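Local coordinates for 3',5'-cyclic-nucleotide phosphodiesterase 1 (Saccharomyces cerevisiae, PDB 4OJV), which is a class II phosphodiesterase of the metallo-hydrolase clan and holds zinc ions at two neighbouring sites, at residues M1-I6 with F230-S235; E34-D39 with T200-D205; F78-K83 with I360-H365; G319-V324 with D355-I360. One frame throughout, in Å; residues are numbered along the deposited sequence.

Interaction 1 of 4, residues M1-I6 with F230-S235; sequences MVVFEI and FRDRKS
Val3 and Phe4 meet Phe230, Asp232 and Ser235 through van der Waals contacts. Both methyls of Val3 take part, CG1 nearest CB of Asp232 at 3.6 Å and CG2 nearest OG of Ser235 at 3.5 Å. With CG1 anti to its own backbone N (chi1 165°) and CG2 beside that N, the valine fork opens onto the bend formed by 232-235. The two side chains of Val3 and Asp232 cross obliquely. Phe4 reaches across by its tip, CZ standing 3.7 Å from O of Phe230 and 4.1 Å from CB of Asp232; Val3 CG1 also rests over one face of this ring, toward its rim.

Two bonds inside 230-235 hold the surface that Val3 touches. OD2 of the buried Asp232 accepts twice from Ser235: from N at 3.0 Å (158° at the hydrogen), arriving from above the carboxylate plane, and from OG at 2.7 Å, on the anti lone pair. Outside the segment, Ser235 OG is bonded to Asp237 N as well.

Trp204 packs edge-to-face with the Phe4 ring, so the packing round Phe4 extends onto strand 204-215. An Asx motif thus ends strand 222-232, and strand 4-8 of the other sheet packs on it, as expected between the two sheets of a metallo-hydrolase beta-sandwich core.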
loop_
_atom_site.group_PDB
_atom_site.type_symbol
_atom_site.label_atom_id
_atom_site.label_comp_id
_atom_site.label_asym_id
_atom_site.label_seq_id
_atom_site.Cartn_x
_atom_site.Cartn_y
_atom_site.Cartn_z
ATOM N N MET A 1 20.898 21.605 -20.099
ATOM C CA MET A 1 21.718 21.082 -18.963
ATOM C C MET A 1 21.033 19.923 -18.238
ATOM O O MET A 1 21.707 19.011 -17.752
ATOM C CB MET A 1 22.058 22.202 -17.973
ATOM C CG MET A 1 23.137 23.160 -18.462
ATOM S SD MET A 1 23.493 24.496 -17.301
ATOM C CE MET A 1 24.405 23.625 -16.026
ATOM N N VAL A 2 19.703 19.969 -18.164
ATOM C CA VAL A 2 18.920 18.893 -17.545
ATOM C C VAL A 2 19.028 17.601 -18.352
ATOM O O VAL A 2 18.845 17.589 -19.573
ATOM C CB VAL A 2 17.444 19.299 -17.343
ATOM C CG1 VAL A 2 16.579 18.095 -17.002
ATOM C CG2 VAL A 2 17.343 20.349 -16.247
ATOM N N VAL A 3 19.328 16.521 -17.641
ATOM C CA VAL A 3 19.546 15.207 -18.228
ATOM C C VAL A 3 18.494 14.203 -17.754
ATOM O O VAL A 3 18.133 13.296 -18.503
ATOM C CB VAL A 3 20.984 14.722 -17.921
ATOM C CG1 VAL A 3 21.173 13.236 -18.184
ATOM C CG2 VAL A 3 21.983 15.516 -18.753
ATOM N N PHE A 4 18.020 14.359 -16.514
ATOM C CA PHE A 4 17.117 13.384 -15.890
ATOM C C PHE A 4 15.769 13.983 -15.539
ATOM O O PHE A 4 15.694 15.115 -15.056
ATOM C CB PHE A 4 17.737 12.841 -14.601
ATOM C CG PHE A 4 19.039 12.114 -14.797
ATOM C CD1 PHE A 4 19.054 10.786 -15.199
ATOM C CD2 PHE A 4 20.252 12.753 -14.551
ATOM C CE1 PHE A 4 20.252 10.110 -15.369
ATOM C CE2 PHE A 4 21.456 12.082 -14.714
ATOM C CZ PHE A 4 21.458 10.759 -15.121
ATOM N N GLU A 5 14.712 13.202 -15.740
ATOM C CA GLU A 5 13.403 13.503 -15.171
ATOM C C GLU A 5 13.089 12.452 -14.115
ATOM O O GLU A 5 13.138 11.245 -14.396
ATOM C CB GLU A 5 12.309 13.515 -16.238
ATOM C CG GLU A 5 12.458 14.657 -17.228
ATOM C CD GLU A 5 11.440 14.639 -18.361
ATOM O OE1 GLU A 5 11.554 15.511 -19.253
ATOM O OE2 GLU A 5 10.542 13.770 -18.366
ATOM N N ILE A 6 12.783 12.912 -12.905
ATOM C CA ILE A 6 12.495 12.016 -11.787
ATOM C C ILE A 6 11.074 12.279 -11.313
ATOM O O ILE A 6 10.780 13.368 -10.817
ATOM C CB ILE A 6 13.466 12.221 -10.605
ATOM C CG1 ILE A 6 14.936 12.083 -11.044
ATOM C CG2 ILE A 6 13.125 11.240 -9.485
ATOM C CD1 ILE A 6 15.919 12.272 -9.906
ATOM N N PHE A 230 22.984 6.218 -11.199
ATOM C CA PHE A 230 22.612 6.184 -12.615
ATOM C C PHE A 230 23.430 7.230 -13.344
ATOM O O PHE A 230 23.405 8.396 -12.972
ATOM C CB PHE A 230 21.110 6.417 -12.818
ATOM C CG PHE A 230 20.254 5.332 -12.228
ATOM C CD1 PHE A 230 19.828 5.402 -10.902
ATOM C CD2 PHE A 230 19.919 4.210 -12.981
ATOM C CE1 PHE A 230 19.058 4.386 -10.358
ATOM C CE2 PHE A 230 19.150 3.190 -12.438
ATOM C CZ PHE A 230 18.729 3.281 -11.122
ATOM N N ARG A 231 24.150 6.796 -14.376
ATOM C CA ARG A 231 25.008 7.693 -15.145
ATOM C C ARG A 231 24.585 7.728 -16.603
ATOM O O ARG A 231 24.533 6.690 -17.265
ATOM C CB ARG A 231 26.470 7.270 -15.030
ATOM C CG ARG A 231 27.413 8.080 -15.922
ATOM C CD ARG A 231 28.873 7.840 -15.576
ATOM N NE ARG A 231 29.216 6.435 -15.737
ATOM C CZ ARG A 231 30.110 5.784 -15.004
ATOM N NH1 ARG A 231 30.786 6.417 -14.048
ATOM N NH2 ARG A 231 30.331 4.493 -15.234
ATOM N N ASP A 232 24.276 8.921 -17.098
ATOM C CA ASP A 232 24.029 9.098 -18.521
ATOM C C ASP A 232 25.376 9.071 -19.238
ATOM O O ASP A 232 26.227 9.916 -18.976
ATOM C CB ASP A 232 23.340 10.428 -18.782
ATOM C CG ASP A 232 23.157 10.695 -20.249
ATOM O OD1 ASP A 232 22.586 9.832 -20.929
ATOM O OD2 ASP A 232 23.603 11.756 -20.718
ATOM N N ARG A 233 25.571 8.111 -20.135
ATOM C CA ARG A 233 26.887 7.947 -20.749
ATOM C C ARG A 233 27.335 9.110 -21.618
ATOM O O ARG A 233 28.518 9.453 -21.619
ATOM C CB ARG A 233 26.994 6.619 -21.483
ATOM C CG ARG A 233 27.194 5.452 -20.532
ATOM C CD ARG A 233 27.600 4.198 -21.281
ATOM N NE ARG A 233 26.573 3.799 -22.242
ATOM C CZ ARG A 233 25.520 3.040 -21.956
ATOM N NH1 ARG A 233 25.335 2.584 -20.727
ATOM N NH2 ARG A 233 24.650 2.734 -22.911
ATOM N N LYS A 234 26.395 9.745 -22.311
ATOM C CA LYS A 234 26.753 10.859 -23.202
ATOM C C LYS A 234 27.237 12.087 -22.433
ATOM O O LYS A 234 28.343 12.585 -22.671
ATOM C CB LYS A 234 25.581 11.244 -24.110
ATOM C CG LYS A 234 25.899 12.387 -25.070
ATOM C CD LYS A 234 24.694 12.786 -25.906
ATOM C CE LYS A 234 25.085 13.791 -26.980
ATOM N NZ LYS A 234 23.931 14.167 -27.839
ATOM N N SER A 235 26.399 12.564 -21.515
ATOM C CA SER A 235 26.676 13.779 -20.754
ATOM C C SER A 235 27.630 13.546 -19.591
ATOM O O SER A 235 28.250 14.490 -19.099
ATOM C CB SER A 235 25.373 14.382 -20.225
ATOM O OG SER A 235 24.835 13.565 -19.192
#

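Interaction 2 of 4, residues E34-D39 with T200-D205; sequences ELIAVD and TIFPWD
Glu34 and Ile201 mark the closest backbone approach, with CA atoms 7.4 Å apart, and the touching parts 34-36 and 201-204 run at 45° to each other, too far apart for strand pairing. Side chains of 200-205 do most of the touching, Phe202 above all, against both the backbone and the side chains of 34-36. Its ring points CZ at O of Glu34, 3.2 Å away, the carbonyl oxygen lying in the ring plane at the edge; such an approach is probably favourable, because the rim hydrogens carry partial positive charge.

Farther round the same ring, Ile36 slides past in the opposite direction. Its CD1 comes within 3.6 Å of CD2 of Phe202. Ile36 CG1, set anti to the carbonyl carbon (chi1 -75°), is thereby placed 3.8 Å from CE2 of that ring. The same CD1 methyl is 4.0 Å from CE3 of Trp204, so one isoleucine tip touches both aromatic rings. Phe202 CB in turn sits 3.6 Å above one face of the indole, toward its rim. At the outer end Glu34 offers its aliphatic part: CG is 4.0 Å from CG1 of the exposed Ile201, the two side chains crossing at about a right angle.

Pro203, the centre of an inverse gamma turn, separates the two aromatic residues. Strand 35-38 lies between strands 22-27 and 121-125, and Phe202 also touches Pro27 of the former. On the other side Trp204, opening strand 204-215, packs against Phe230 of strand 222-232, which places this contact between the two large sheets.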
loop_
_atom_site.group_PDB
_atom_site.type_symbol
_atom_site.label_atom_id
_atom_site.label_comp_id
_atom_site.label_asym_id
_atom_site.label_seq_id
_atom_site.Cartn_x
_atom_site.Cartn_y
_atom_site.Cartn_z
ATOM N N GLU A 34 9.080 3.916 -22.315
ATOM C CA GLU A 34 9.834 3.149 -21.335
ATOM C C GLU A 34 10.238 3.994 -20.140
ATOM O O GLU A 34 10.607 5.160 -20.269
ATOM C CB GLU A 34 11.060 2.497 -21.982
ATOM C CG GLU A 34 10.724 1.347 -22.927
ATOM C CD GLU A 34 10.326 1.791 -24.325
ATOM O OE1 GLU A 34 10.529 2.970 -24.676
ATOM O OE2 GLU A 34 9.814 0.943 -25.092
ATOM N N LEU A 35 10.156 3.372 -18.965
ATOM C CA LEU A 35 10.430 4.014 -17.690
ATOM C C LEU A 35 11.174 3.044 -16.781
ATOM O O LEU A 35 10.942 1.827 -16.847
ATOM C CB LEU A 35 9.118 4.406 -17.001
ATOM C CG LEU A 35 8.229 5.414 -17.727
ATOM C CD1 LEU A 35 6.841 5.486 -17.107
ATOM C CD2 LEU A 35 8.893 6.785 -17.746
ATOM N N ILE A 36 12.055 3.580 -15.937
ATOM C CA ILE A 36 12.704 2.827 -14.867
ATOM C C ILE A 36 12.053 3.211 -13.543
ATOM O O ILE A 36 11.742 4.381 -13.331
ATOM C CB ILE A 36 14.227 3.151 -14.786
ATOM C CG1 ILE A 36 14.987 2.470 -15.936
ATOM C CG2 ILE A 36 14.794 2.804 -13.407
ATOM C CD1 ILE A 36 16.426 2.920 -16.035
ATOM N N ALA A 37 11.858 2.249 -12.646
ATOM C CA ALA A 37 11.466 2.547 -11.270
ATOM C C ALA A 37 12.622 2.237 -10.324
ATOM O O ALA A 37 13.276 1.194 -10.451
ATOM C CB ALA A 37 10.239 1.737 -10.878
ATOM N N VAL A 38 12.879 3.136 -9.375
ATOM C CA VAL A 38 13.722 2.819 -8.234
ATOM C C VAL A 38 12.804 2.606 -7.056
ATOM O O VAL A 38 12.038 3.496 -6.670
ATOM C CB VAL A 38 14.781 3.894 -7.928
ATOM C CG1 VAL A 38 15.687 3.407 -6.802
ATOM C CG2 VAL A 38 15.590 4.222 -9.176
ATOM N N ASP A 39 12.902 1.404 -6.494
ATOM C CA ASP A 39 11.963 0.916 -5.499
ATOM C C ASP A 39 10.544 0.765 -6.039
ATOM O O ASP A 39 10.266 1.046 -7.217
ATOM C CB ASP A 39 12.085 1.658 -4.166
ATOM C CG ASP A 39 13.239 1.125 -3.334
ATOM O OD1 ASP A 39 13.634 -0.045 -3.584
ATOM O OD2 ASP A 39 13.729 1.841 -2.440
ATOM N N THR A 200 18.713 -1.274 -19.646
ATOM C CA THR A 200 18.228 -2.051 -20.788
ATOM C C THR A 200 17.796 -1.194 -21.979
ATOM O O THR A 200 17.985 -1.588 -23.131
ATOM C CB THR A 200 17.066 -2.984 -20.379
ATOM O OG1 THR A 200 15.911 -2.203 -20.053
ATOM C CG2 THR A 200 17.451 -3.843 -19.179
ATOM N N ILE A 201 17.205 -0.033 -21.717
ATOM C CA ILE A 201 16.715 0.811 -22.817
ATOM C C ILE A 201 17.465 2.137 -22.883
ATOM O O ILE A 201 17.932 2.546 -23.961
ATOM C CB ILE A 201 15.182 1.055 -22.748
ATOM C CG1 ILE A 201 14.408 -0.273 -22.744
ATOM C CG2 ILE A 201 14.704 1.979 -23.872
ATOM C CD1 ILE A 201 14.432 -1.053 -24.048
ATOM N N PHE A 202 17.601 2.807 -21.741
ATOM C CA PHE A 202 18.259 4.103 -21.743
ATOM C C PHE A 202 19.764 3.906 -21.844
ATOM O O PHE A 202 20.285 2.911 -21.346
ATOM C CB PHE A 202 17.931 4.920 -20.489
ATOM C CG PHE A 202 16.455 5.041 -20.189
ATOM C CD1 PHE A 202 15.507 5.176 -21.205
ATOM C CD2 PHE A 202 16.019 5.067 -18.867
ATOM C CE1 PHE A 202 14.156 5.292 -20.908
ATOM C CE2 PHE A 202 14.670 5.188 -18.564
ATOM C CZ PHE A 202 13.742 5.304 -19.585
ATOM N N PRO A 203 20.468 4.869 -22.468
ATOM C CA PRO A 203 21.927 4.775 -22.622
ATOM C C PRO A 203 22.631 5.191 -21.327
ATOM O O PRO A 203 23.415 6.157 -21.298
ATOM C CB PRO A 203 22.218 5.737 -23.778
ATOM C CG PRO A 203 21.129 6.751 -23.693
ATOM C CD PRO A 203 19.909 6.013 -23.211
ATOM N N TRP A 204 22.312 4.454 -20.262
ATOM C CA TRP A 204 22.769 4.748 -18.911
ATOM C C TRP A 204 23.492 3.591 -18.301
ATOM O O TRP A 204 23.183 2.431 -18.581
ATOM C CB TRP A 204 21.596 5.023 -17.992
ATOM C CG TRP A 204 20.741 6.206 -18.289
ATOM C CD1 TRP A 204 20.869 7.160 -19.294
ATOM C CD2 TRP A 204 19.561 6.593 -17.536
ATOM N NE1 TRP A 204 19.866 8.096 -19.213
ATOM C CE2 TRP A 204 19.038 7.803 -18.166
ATOM C CE3 TRP A 204 18.902 6.066 -16.429
ATOM C CZ2 TRP A 204 17.900 8.443 -17.690
ATOM C CZ3 TRP A 204 17.765 6.724 -15.959
ATOM C CH2 TRP A 204 17.278 7.882 -16.571
ATOM N N ASP A 205 24.456 3.900 -17.445
ATOM C CA ASP A 205 25.051 2.917 -16.552
ATOM C C ASP A 205 24.293 2.919 -15.234
ATOM O O ASP A 205 23.810 3.967 -14.794
ATOM C CB ASP A 205 26.518 3.251 -16.254
ATOM C CG ASP A 205 27.399 3.244 -17.486
ATOM O OD1 ASP A 205 27.118 2.501 -18.448
ATOM O OD2 ASP A 205 28.406 3.977 -17.461
#

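Interaction 3 of 4, residues F78-K83 with I360-H365; sequences FFIDSK and IALEGH
Phe79 and Leu362 interlock like a ridge and a fork. The two methyls of Leu362, CD1 and CD2, each lie 4.0 Å from CB of Phe79, so the methylene bump occupies the notch between the prongs; CD2 continues to the ring, 4.0 Å from CG of Phe79. CD1 of Leu362 also lies 4.1 Å from CG2 of Ile80, so this methyl sits between the Phe79 and Ile80 side chains. Leu362 crosses both at about a right angle.

Next to this apolar fit, one backbone bond fixes the depth of approach. Ile360 N donates to O of Phe79 over 2.8 Å, almost straight (172° at the hydrogen), and nearly along the C=O axis. The same oxygen is 3.5 Å from CB of Ile360, so the side-chain base hugs the carbonyl.

Beyond the contact, a type II beta turn runs from Leu362 to His365, with Gly364 at positive phi; His365 ND1 bonds to O of Glu363. Helix 336-350 adds Arg337 to the surroundings of Phe79, Ile360 and Leu362. The contact is loop-on-loop packing, where the 360-365 connection passes from one large sheet to the other.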
loop_
_atom_site.group_PDB
_atom_site.type_symbol
_atom_site.label_atom_id
_atom_site.label_comp_id
_atom_site.label_asym_id
_atom_site.label_seq_id
_atom_site.Cartn_x
_atom_site.Cartn_y
_atom_site.Cartn_z
ATOM N N PHE A 78 7.410 25.926 0.610
ATOM C CA PHE A 78 7.945 25.730 1.955
ATOM C C PHE A 78 8.849 24.495 2.056
ATOM O O PHE A 78 9.682 24.407 2.958
ATOM C CB PHE A 78 6.824 25.602 2.994
ATOM C CG PHE A 78 6.007 26.867 3.217
ATOM C CD1 PHE A 78 6.344 28.097 2.636
ATOM C CD2 PHE A 78 4.891 26.816 4.043
ATOM C CE1 PHE A 78 5.569 29.233 2.873
ATOM C CE2 PHE A 78 4.119 27.948 4.285
ATOM C CZ PHE A 78 4.460 29.151 3.696
ATOM N N PHE A 79 8.680 23.542 1.137
ATOM C CA PHE A 79 9.349 22.240 1.233
ATOM C C PHE A 79 10.589 22.125 0.361
ATOM O O PHE A 79 11.283 21.106 0.414
ATOM C CB PHE A 79 8.379 21.115 0.849
ATOM C CG PHE A 79 7.199 20.996 1.760
ATOM C CD1 PHE A 79 6.046 21.740 1.529
ATOM C CD2 PHE A 79 7.237 20.150 2.861
ATOM C CE1 PHE A 79 4.959 21.639 2.384
ATOM C CE2 PHE A 79 6.152 20.039 3.716
ATOM C CZ PHE A 79 5.007 20.781 3.469
ATOM N N ILE A 80 10.850 23.128 -0.473
ATOM C CA ILE A 80 11.860 22.998 -1.517
ATOM C C ILE A 80 12.832 24.175 -1.546
ATOM O O ILE A 80 12.521 25.279 -1.081
ATOM C CB ILE A 80 11.219 22.776 -2.916
ATOM C CG1 ILE A 80 10.369 23.988 -3.335
ATOM C CG2 ILE A 80 10.400 21.481 -2.935
ATOM C CD1 ILE A 80 9.774 23.893 -4.729
ATOM N N ASP A 81 14.011 23.931 -2.098
ATOM C CA ASP A 81 14.961 24.991 -2.396
ATOM C C ASP A 81 14.373 25.838 -3.525
ATOM O O ASP A 81 13.773 25.308 -4.464
ATOM C CB ASP A 81 16.286 24.375 -2.829
ATOM C CG ASP A 81 17.333 25.408 -3.104
ATOM O OD1 ASP A 81 17.938 25.892 -2.130
ATOM O OD2 ASP A 81 17.542 25.718 -4.293
ATOM N N SER A 82 14.568 27.154 -3.448
ATOM C CA SER A 82 13.962 28.075 -4.410
ATOM C C SER A 82 14.444 27.894 -5.852
ATOM O O SER A 82 13.785 28.357 -6.784
ATOM C CB SER A 82 14.183 29.525 -3.977
ATOM O OG SER A 82 15.559 29.839 -4.019
ATOM N N LYS A 83 15.580 27.225 -6.034
ATOM C CA LYS A 83 16.145 27.022 -7.372
ATOM C C LYS A 83 15.792 25.666 -7.985
ATOM O O LYS A 83 16.182 25.370 -9.115
ATOM C CB LYS A 83 17.665 27.228 -7.354
ATOM C CG LYS A 83 18.057 28.661 -7.039
ATOM C CD LYS A 83 19.560 28.854 -7.000
ATOM C CE LYS A 83 19.899 30.300 -6.668
ATOM N NZ LYS A 83 21.361 30.504 -6.484
ATOM N N ILE A 360 12.810 18.760 0.101
ATOM C CA ILE A 360 12.110 17.523 0.449
ATOM C C ILE A 360 11.447 16.992 -0.816
ATOM O O ILE A 360 10.834 17.757 -1.559
ATOM C CB ILE A 360 11.028 17.763 1.538
ATOM C CG1 ILE A 360 11.610 18.470 2.778
ATOM C CG2 ILE A 360 10.323 16.462 1.905
ATOM C CD1 ILE A 360 12.671 17.706 3.541
ATOM N N ALA A 361 11.561 15.681 -1.050
ATOM C CA ALA A 361 10.851 15.010 -2.144
ATOM C C ALA A 361 9.349 15.058 -1.918
ATOM O O ALA A 361 8.874 14.688 -0.846
ATOM C CB ALA A 361 11.291 13.559 -2.265
ATOM N N LEU A 362 8.612 15.513 -2.929
ATOM C CA LEU A 362 7.160 15.641 -2.849
ATOM C C LEU A 362 6.471 14.772 -3.877
ATOM O O LEU A 362 6.678 14.934 -5.086
ATOM C CB LEU A 362 6.727 17.094 -3.049
ATOM C CG LEU A 362 7.191 18.128 -2.020
ATOM C CD1 LEU A 362 6.821 19.537 -2.468
ATOM C CD2 LEU A 362 6.615 17.820 -0.646
ATOM N N GLU A 363 5.639 13.861 -3.389
ATOM C CA GLU A 363 4.869 12.984 -4.250
ATOM C C GLU A 363 4.053 13.782 -5.248
ATOM O O GLU A 363 3.609 14.902 -4.952
ATOM C CB GLU A 363 3.910 12.150 -3.409
ATOM C CG GLU A 363 4.594 11.192 -2.470
ATOM C CD GLU A 363 4.966 11.753 -1.108
ATOM O OE1 GLU A 363 4.926 13.009 -0.826
ATOM O OE2 GLU A 363 5.315 10.854 -0.310
ATOM N N GLY A 364 3.862 13.213 -6.430
ATOM C CA GLY A 364 3.014 13.845 -7.432
ATOM C C GLY A 364 3.716 14.956 -8.187
ATOM O O GLY A 364 3.057 15.767 -8.837
ATOM N N HIS A 365 5.046 14.991 -8.113
ATOM C CA HIS A 365 5.852 16.003 -8.795
ATOM C C HIS A 365 6.977 15.372 -9.555
ATOM O O HIS A 365 7.407 14.263 -9.232
ATOM C CB HIS A 365 6.391 17.022 -7.787
ATOM C CG HIS A 365 5.310 17.820 -7.123
ATOM N ND1 HIS A 365 4.552 17.323 -6.126
ATOM C CD2 HIS A 365 4.821 19.094 -7.397
ATOM C CE1 HIS A 365 3.647 18.248 -5.760
ATOM N NE2 HIS A 365 3.809 19.323 -6.547
#

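Interaction 4 of 4, residues G319-V324 with D355-I360; sequences GLNVIV and DLRISI
Strands 321-325 and 357-360 are the two parallel strands of a beta-alpha-beta unit, and Asn321 to Val324 pair in register with Arg357 to Ile360. The bonds alternate between the strands: Arg357 N gives to O of Leu320 (2.9 Å), Val322 N to O of Arg357, Ser359 N to O of Val322, and Val324 N to O of Ser359. The strand axes come within 4.6 Å at 22°.

On one face Val322, Val324, Ile358 and Ile360 project; Val324 CG2 touches CG2 of Ile358 at 3.8 Å, while CD1 of Leu356 reaches CG2 of Val322 at 3.7 Å. Helix 336-350 packs there, through Leu341 and Leu344.

The other face is more polar. A water donates to OD1 of Asn321 and is bonded to OG of Ser359, which also pairs with Asp81 N. A second water joins Asn321 ND2 to Arg357 NH1, the amide and guanidinium planes being 82° apart. Gly319 CA sits 4.0 Å over one guanidinium face, and NH2 of Arg357 forms a salt bridge in that group's plane with OD2 of Asp355 (3.0 Å). This register, with the helix over one face, is that of a beta-alpha-beta crossover at the edge of the sheet.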
loop_
_atom_site.group_PDB
_atom_site.type_symbol
_atom_site.label_atom_id
_atom_site.label_comp_id
_atom_site.label_asym_id
_atom_site.label_seq_id
_atom_site.Cartn_x
_atom_site.Cartn_y
_atom_site.Cartn_z
ATOM N N GLY A 319 26.194 23.954 -5.282
ATOM C CA GLY A 319 25.462 23.509 -6.465
ATOM C C GLY A 319 24.808 22.137 -6.348
ATOM O O GLY A 319 23.976 21.778 -7.181
ATOM N N LEU A 320 25.180 21.365 -5.333
ATOM C CA LEU A 320 24.609 20.023 -5.169
ATOM C C LEU A 320 23.153 20.075 -4.708
ATOM O O LEU A 320 22.839 20.737 -3.719
ATOM C CB LEU A 320 25.431 19.191 -4.182
ATOM C CG LEU A 320 24.946 17.761 -3.919
ATOM C CD1 LEU A 320 24.966 16.922 -5.187
ATOM C CD2 LEU A 320 25.768 17.121 -2.816
ATOM N N ASN A 321 22.284 19.354 -5.418
ATOM C CA ASN A 321 20.906 19.156 -4.983
ATOM C C ASN A 321 20.764 17.897 -4.145
ATOM O O ASN A 321 21.044 16.786 -4.614
ATOM C CB ASN A 321 19.970 19.115 -6.184
ATOM C CG ASN A 321 19.603 20.495 -6.656
ATOM O OD1 ASN A 321 18.789 21.178 -6.039
ATOM N ND2 ASN A 321 20.229 20.928 -7.733
ATOM N N VAL A 322 20.366 18.086 -2.893
ATOM C CA VAL A 322 20.026 16.988 -1.998
ATOM C C VAL A 322 18.514 16.958 -1.852
ATOM O O VAL A 322 17.904 17.934 -1.401
ATOM C CB VAL A 322 20.724 17.138 -0.630
ATOM C CG1 VAL A 322 20.271 16.057 0.343
ATOM C CG2 VAL A 322 22.238 17.123 -0.811
ATOM N N ILE A 323 17.930 15.840 -2.274
ATOM C CA ILE A 323 16.485 15.643 -2.256
ATOM C C ILE A 323 16.201 14.630 -1.154
ATOM O O ILE A 323 16.589 13.473 -1.259
ATOM C CB ILE A 323 15.980 15.120 -3.624
ATOM C CG1 ILE A 323 16.481 15.998 -4.789
ATOM C CG2 ILE A 323 14.465 14.960 -3.624
ATOM C CD1 ILE A 323 16.048 17.447 -4.731
ATOM N N VAL A 324 15.552 15.089 -0.089
ATOM C CA VAL A 324 15.354 14.300 1.125
ATOM C C VAL A 324 14.094 13.463 0.990
ATOM O O VAL A 324 13.019 13.986 0.692
ATOM C CB VAL A 324 15.246 15.236 2.341
ATOM C CG1 VAL A 324 14.980 14.467 3.623
ATOM C CG2 VAL A 324 16.517 16.061 2.483
ATOM N N ASP A 355 27.089 26.221 -1.065
ATOM C CA ASP A 355 25.787 26.470 -1.680
ATOM C C ASP A 355 25.056 25.152 -1.963
ATOM O O ASP A 355 24.712 24.838 -3.105
ATOM C CB ASP A 355 25.967 27.300 -2.962
ATOM C CG ASP A 355 24.649 27.757 -3.565
ATOM O OD1 ASP A 355 23.627 27.790 -2.845
ATOM O OD2 ASP A 355 24.640 28.084 -4.770
ATOM N N LEU A 356 24.844 24.391 -0.897
ATOM C CA LEU A 356 24.118 23.133 -0.925
ATOM C C LEU A 356 22.625 23.437 -0.999
ATOM O O LEU A 356 22.129 24.286 -0.257
ATOM C CB LEU A 356 24.457 22.362 0.350
ATOM C CG LEU A 356 23.924 20.950 0.548
ATOM C CD1 LEU A 356 24.457 20.019 -0.528
ATOM C CD2 LEU A 356 24.314 20.448 1.927
ATOM N N ARG A 357 21.913 22.756 -1.897
ATOM C CA ARG A 357 20.497 23.037 -2.130
ATOM C C ARG A 357 19.668 21.846 -1.680
ATOM O O ARG A 357 19.715 20.775 -2.293
ATOM C CB ARG A 357 20.255 23.353 -3.602
ATOM C CG ARG A 357 20.992 24.604 -4.037
ATOM C CD ARG A 357 21.346 24.591 -5.499
ATOM N NE ARG A 357 22.192 25.737 -5.808
ATOM C CZ ARG A 357 22.232 26.330 -6.992
ATOM N NH1 ARG A 357 21.470 25.888 -7.986
ATOM N NH2 ARG A 357 23.028 27.374 -7.175
ATOM N N ILE A 358 18.942 22.028 -0.580
ATOM C CA ILE A 358 18.212 20.945 0.073
ATOM C C ILE A 358 16.720 21.137 -0.140
ATOM O O ILE A 358 16.180 22.218 0.098
ATOM C CB ILE A 358 18.552 20.846 1.579
ATOM C CG1 ILE A 358 20.074 20.866 1.799
ATOM C CG2 ILE A 358 17.907 19.598 2.177
ATOM C CD1 ILE A 358 20.492 20.832 3.255
ATOM N N SER A 359 16.071 20.072 -0.607
ATOM C CA SER A 359 14.633 20.056 -0.832
ATOM C C SER A 359 14.078 18.752 -0.289
ATOM O O SER A 359 14.779 17.743 -0.247
ATOM C CB SER A 359 14.312 20.126 -2.331
ATOM O OG SER A 359 14.824 21.304 -2.924
ATOM N N ILE A 360 12.810 18.760 0.101
ATOM C CA ILE A 360 12.110 17.523 0.449
ATOM C C ILE A 360 11.447 16.992 -0.816
ATOM O O ILE A 360 10.834 17.757 -1.559
ATOM C CB ILE A 360 11.028 17.763 1.538
ATOM C CG1 ILE A 360 11.610 18.470 2.778
ATOM C CG2 ILE A 360 10.323 16.462 1.905
ATOM C CD1 ILE A 360 12.671 17.706 3.541
HETATM O O HOH W 1 17.282 20.689 -3.803
HETATM O O HOH W 2 19.589 23.672 -8.242
#

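How the interactions relate
From the N terminus, residues 1-6 wait until 230-235 to close the long loop of interaction 1, and interaction 2, 34-39 with 200-205, is nested inside it. Both join the eight-strand sheet to the seven-strand one, and they touch: Asp205 forms salt bridges with Arg231 and Arg233. Interaction 3 opens at 78-83, inside both loops, but closes only at 360-365, so it crosses each of them. Interaction 4 is in series with interactions 1 and 2 and nested within interaction 3, with which it shares Ile360. It builds the far edge of the seven-strand sheet, and interaction 3 binds the 78-83 loop to that edge.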